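Local coordinates for protein structure-specific endonuclease subunit SLX1 (PDB 4XLG) that probably acts as the catalytic subunit of the SLX1-SLX4 structure-specific endonuclease, nicking branched DNA near junctions during DNA repair and recombination, at residues 63-68 against 191-196; 109-114 against 135-140. The protein carries 1 engineered substitution. One frame throughout, in Å; residues are numbered along the deposited sequence.

Contact 1 of 2, residues 63-68 against 191-196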
# COMPACT_ATOMS: atom_id res chain seq x y z
N VAL B 63 -6.50 9.09 14.65
CA VAL B 63 -7.32 7.98 15.10
C VAL B 63 -7.15 6.71 14.27
O VAL B 63 -7.46 5.59 14.75
CB VAL B 63 -8.84 8.38 15.12
CG1 VAL B 63 -9.06 9.51 16.19
CG2 VAL B 63 -9.40 8.83 13.74
N ALA B 64 -6.68 6.86 13.03
CA ALA B 64 -6.51 5.69 12.14
C ALA B 64 -5.47 6.01 11.10
O ALA B 64 -5.27 7.18 10.74
CB ALA B 64 -7.84 5.30 11.44
N ILE B 65 -4.83 4.97 10.58
CA ILE B 65 -3.94 5.20 9.44
C ILE B 65 -4.01 3.92 8.57
O ILE B 65 -4.09 2.80 9.11
CB ILE B 65 -2.49 5.54 9.89
CG1 ILE B 65 -1.63 5.96 8.66
CG2 ILE B 65 -1.81 4.36 10.69
CD1 ILE B 65 -0.29 6.66 9.19
N VAL B 66 -4.03 4.12 7.27
CA VAL B 66 -4.00 3.02 6.29
C VAL B 66 -2.59 3.04 5.76
O VAL B 66 -2.14 4.10 5.28
CB VAL B 66 -5.00 3.26 5.16
CG1 VAL B 66 -4.90 2.16 4.02
CG2 VAL B 66 -6.47 3.35 5.73
N TYR B 67 -1.88 1.92 5.84
CA TYR B 67 -0.50 1.96 5.34
C TYR B 67 -0.22 0.67 4.56
O TYR B 67 -1.12 -0.16 4.35
CB TYR B 67 0.50 2.18 6.51
CG TYR B 67 0.58 1.04 7.53
CD1 TYR B 67 -0.38 0.92 8.55
CD2 TYR B 67 1.64 0.12 7.48
CE1 TYR B 67 -0.30 -0.11 9.48
CE2 TYR B 67 1.72 -0.92 8.43
CZ TYR B 67 0.75 -1.00 9.43
OH TYR B 67 0.84 -2.03 10.35
N GLY B 68 0.99 0.56 4.04
CA GLY B 68 1.34 -0.57 3.16
C GLY B 68 1.33 -0.17 1.68
O GLY B 68 1.39 -1.05 0.81
N GLN B 191 3.91 6.48 17.62
CA GLN B 191 5.37 6.13 17.67
C GLN B 191 5.55 4.64 17.70
O GLN B 191 6.40 4.06 16.96
CB GLN B 191 6.02 6.80 18.90
CG GLN B 191 7.56 6.52 18.97
CD GLN B 191 8.28 7.37 17.91
OE1 GLN B 191 8.75 6.84 16.86
NE2 GLN B 191 8.46 8.63 18.21
N ASN B 192 4.80 3.96 18.58
CA ASN B 192 5.00 2.52 18.71
C ASN B 192 4.76 1.77 17.42
O ASN B 192 5.60 0.93 17.02
CB ASN B 192 4.10 1.95 19.81
CG ASN B 192 4.57 2.36 21.20
OD1 ASN B 192 5.69 2.89 21.35
ND2 ASN B 192 3.70 2.17 22.21
N LEU B 193 3.64 2.09 16.74
CA LEU B 193 3.32 1.42 15.47
C LEU B 193 4.41 1.71 14.43
O LEU B 193 4.90 0.78 13.77
CB LEU B 193 1.96 1.89 14.91
CG LEU B 193 1.66 1.31 13.50
CD1 LEU B 193 1.39 -0.21 13.55
CD2 LEU B 193 0.51 2.02 12.82
N TYR B 194 4.81 2.98 14.31
CA TYR B 194 5.76 3.36 13.26
C TYR B 194 7.15 2.73 13.50
O TYR B 194 7.74 2.12 12.59
CB TYR B 194 5.90 4.87 13.25
CG TYR B 194 6.83 5.45 12.23
CD1 TYR B 194 6.67 5.15 10.86
CD2 TYR B 194 7.79 6.39 12.60
CE1 TYR B 194 7.49 5.74 9.90
CE2 TYR B 194 8.62 6.99 11.63
CZ TYR B 194 8.43 6.65 10.29
OH TYR B 194 9.19 7.28 9.37
N SER B 195 7.66 2.86 14.72
CA SER B 195 9.07 2.47 14.97
C SER B 195 9.13 0.95 14.90
O SER B 195 10.14 0.34 14.45
CB SER B 195 9.58 3.00 16.33
OG SER B 195 9.73 4.42 16.25
N THR B 196 8.05 0.33 15.34
CA THR B 196 8.04 -1.14 15.30
C THR B 196 7.99 -1.66 13.86
O THR B 196 8.64 -2.65 13.53
CB THR B 196 6.86 -1.72 16.10
OG1 THR B 196 7.08 -1.49 17.52
CG2 THR B 196 6.79 -3.23 15.91

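Contact 2 of 2, residues 109-114 against 135-140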
# COMPACT_ATOMS: atom_id res chain seq x y z
N HIS B 109 -19.14 8.57 7.79
CA HIS B 109 -18.87 8.66 6.36
C HIS B 109 -17.37 8.55 6.08
O HIS B 109 -16.99 7.89 5.13
CB HIS B 109 -19.39 9.97 5.76
CG HIS B 109 -20.88 9.99 5.63
ND1 HIS B 109 -21.72 10.27 6.70
CD2 HIS B 109 -21.69 9.74 4.58
CE1 HIS B 109 -22.97 10.21 6.30
NE2 HIS B 109 -22.99 9.89 5.02
N LYS B 110 -16.55 9.20 6.91
CA LYS B 110 -15.10 9.15 6.76
C LYS B 110 -14.64 7.70 6.83
O LYS B 110 -13.80 7.29 6.05
CB LYS B 110 -14.40 9.97 7.86
CG LYS B 110 -14.91 11.43 7.96
CD LYS B 110 -13.80 12.41 7.63
CE LYS B 110 -14.31 13.58 6.80
NZ LYS B 110 -15.54 14.16 7.36
N LEU B 111 -15.19 6.93 7.77
CA LEU B 111 -14.77 5.54 7.93
C LEU B 111 -15.36 4.61 6.84
O LEU B 111 -14.70 3.68 6.38
CB LEU B 111 -15.17 5.02 9.32
CG LEU B 111 -14.54 5.78 10.48
CD1 LEU B 111 -15.14 5.25 11.87
CD2 LEU B 111 -13.02 5.61 10.41
N ALA B 112 -16.60 4.83 6.45
CA ALA B 112 -17.16 4.09 5.32
C ALA B 112 -16.35 4.27 4.04
O ALA B 112 -16.23 3.34 3.25
CB ALA B 112 -18.62 4.52 5.06
N MET B 113 -15.83 5.48 3.83
CA MET B 113 -15.00 5.73 2.63
C MET B 113 -13.78 4.82 2.64
O MET B 113 -13.32 4.38 1.57
CB MET B 113 -14.56 7.20 2.54
CG MET B 113 -15.61 8.13 1.92
SD MET B 113 -15.98 7.58 0.22
CE MET B 113 -14.36 7.54 -0.56
N ILE B 114 -13.24 4.53 3.83
CA ILE B 114 -12.08 3.63 3.87
C ILE B 114 -12.46 2.27 3.29
O ILE B 114 -11.77 1.71 2.45
CB ILE B 114 -11.55 3.40 5.30
CG1 ILE B 114 -11.14 4.74 5.92
CG2 ILE B 114 -10.32 2.40 5.25
CD1 ILE B 114 -10.78 4.68 7.44
N GLN B 135 -10.03 2.81 19.95
CA GLN B 135 -10.93 1.66 19.90
C GLN B 135 -12.39 2.07 19.64
O GLN B 135 -13.15 1.30 19.04
CB GLN B 135 -10.85 0.86 21.21
CG GLN B 135 -11.82 -0.33 21.31
CD GLN B 135 -13.16 0.03 21.96
OE1 GLN B 135 -13.22 0.88 22.85
NE2 GLN B 135 -14.23 -0.61 21.50
N LYS B 136 -12.81 3.24 20.16
CA LYS B 136 -14.17 3.68 19.87
C LYS B 136 -14.33 3.98 18.38
O LYS B 136 -15.41 3.71 17.80
CB LYS B 136 -14.58 4.91 20.71
CG LYS B 136 -14.72 4.56 22.18
CD LYS B 136 -15.96 3.68 22.41
CE LYS B 136 -16.04 3.18 23.84
NZ LYS B 136 -17.29 2.36 24.09
N VAL B 137 -13.28 4.51 17.75
CA VAL B 137 -13.32 4.76 16.31
C VAL B 137 -13.35 3.41 15.57
O VAL B 137 -14.12 3.22 14.60
CB VAL B 137 -12.10 5.61 15.86
CG1 VAL B 137 -12.01 5.68 14.30
CG2 VAL B 137 -12.22 7.06 16.46
N GLU B 138 -12.50 2.48 16.01
CA GLU B 138 -12.54 1.11 15.42
C GLU B 138 -13.96 0.47 15.51
O GLU B 138 -14.42 -0.21 14.56
CB GLU B 138 -11.50 0.21 16.13
CG GLU B 138 -11.42 -1.21 15.55
CD GLU B 138 -12.07 -2.26 16.43
OE1 GLU B 138 -12.43 -1.98 17.59
OE2 GLU B 138 -12.24 -3.39 15.93
N GLU B 139 -14.64 0.66 16.65
CA GLU B 139 -15.95 0.07 16.83
C GLU B 139 -16.97 0.68 15.86
O GLU B 139 -17.82 -0.03 15.31
CB GLU B 139 -16.44 0.24 18.26
CG GLU B 139 -15.73 -0.66 19.27
CD GLU B 139 -16.29 -0.49 20.66
OE1 GLU B 139 -17.52 -0.33 20.81
OE2 GLU B 139 -15.50 -0.52 21.62
N ILE B 140 -16.87 1.99 15.64
CA ILE B 140 -17.78 2.64 14.68
C ILE B 140 -17.50 2.10 13.28
O ILE B 140 -18.42 1.81 12.52
CB ILE B 140 -17.62 4.17 14.67
CG1 ILE B 140 -18.12 4.79 15.98
CG2 ILE B 140 -18.35 4.75 13.45
CD1 ILE B 140 -17.71 6.26 16.15

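Contact 1 of 2, residues 63-68 against 191-196
L193, on the long helix 176-213, reaches across to the alternate residues I65 and Y67 of the central strand 60-67 with both of its methyl groups, and it is the sole residue of 191-196 that touches 63-68. Its CD2 is shared: it lies 3.9 Å from CG2 of I65 and 4.0 Å from CE1 of Y67, the methyl meeting the tyrosine ring obliquely. CD1 turns instead to the phenol end, 3.7 Å from Y67 OH, a van der Waals approach. CG of Y67 sits between the backbone N and the carbonyl carbon (chi1 65°), which brings CE1 and OH alongside the leucine. The packed part ends there. Away from the strand, N192, S195 and T196 lie on the exposed side of the helix; there S195 OG donates to Q191 OE1 at 2.7 Å, a bond within the helix. The CA atoms of I65 and L193 remain 10.2 Å apart, a spacing that the side chains of the two segments bridge. F10 meets the Y67 ring and also packs on I65, while F133 touches both I65 and L193; H131 of strand 129-132 lies against L193. The long helix thus packs against one face of the mixed sheet, next to helix 33-41, where Q191 touches V34 and Y194 touches P33 and V34.

Contact 2 of 2, residues 109-114 against 135-140
A small apolar helix-to-helix contact joins helix 107-118 to the start of helix 135-143, with L111 of the first inserted against V137 and I140 of the second. These two positions lie three residues apart, on neighbouring turns, and the leucine end spans them. Its CD1 is 3.6 Å from I140 CG2 and equally 3.6 Å from the carbonyl O of V137, so one methyl touches both the I140 side chain and the V137 backbone carbonyl. CD2 completes the fit at 4.0 Å from V137 CG1. The leucine crosses each partner at about a right angle. In I140, CG2 lies opposite the backbone N across the CA-CB bond and CG1 opposite the carbonyl carbon (chi1 -69°), which presents CG2 to the leucine. V137 also packs on V63 and F132, and I114, a turn beyond L111, rests on V66 and L130, tying both helices to the mixed sheet. N134 OD1 accepts a hydrogen bond from V137 N at the start of helix 135-143. Between the segments the contact is apolar apart from the approach of CD1 to the V137 carbonyl O, with neither hydrogen bond nor salt bridge, consistent with association by shape and the burial of L111 and V137.

The two contacts have centres about 16 Å apart and meet at strand 60-67 of the mixed sheet. Contact 1 uses I65 and Y67 on one face of this strand, whereas V63 and V66 meet the helices of contact 2 on the other: V63 CB lies 3.9 Å from V137 CG2, and V66 CG2 lies 4.0 Å from I114 CG2. The sheet is thus sandwiched between the long helix 176-213 and the pair of helices 107-118 and 135-143. Along the chain contact 2 is nested within the loop that contact 1 closes, so the long helix, which comes later in the chain, returns to a strand more than 120 residues earlier. Contact 1 fixes the long helix on one face, and contact 2 joins the two helices that pack on the other.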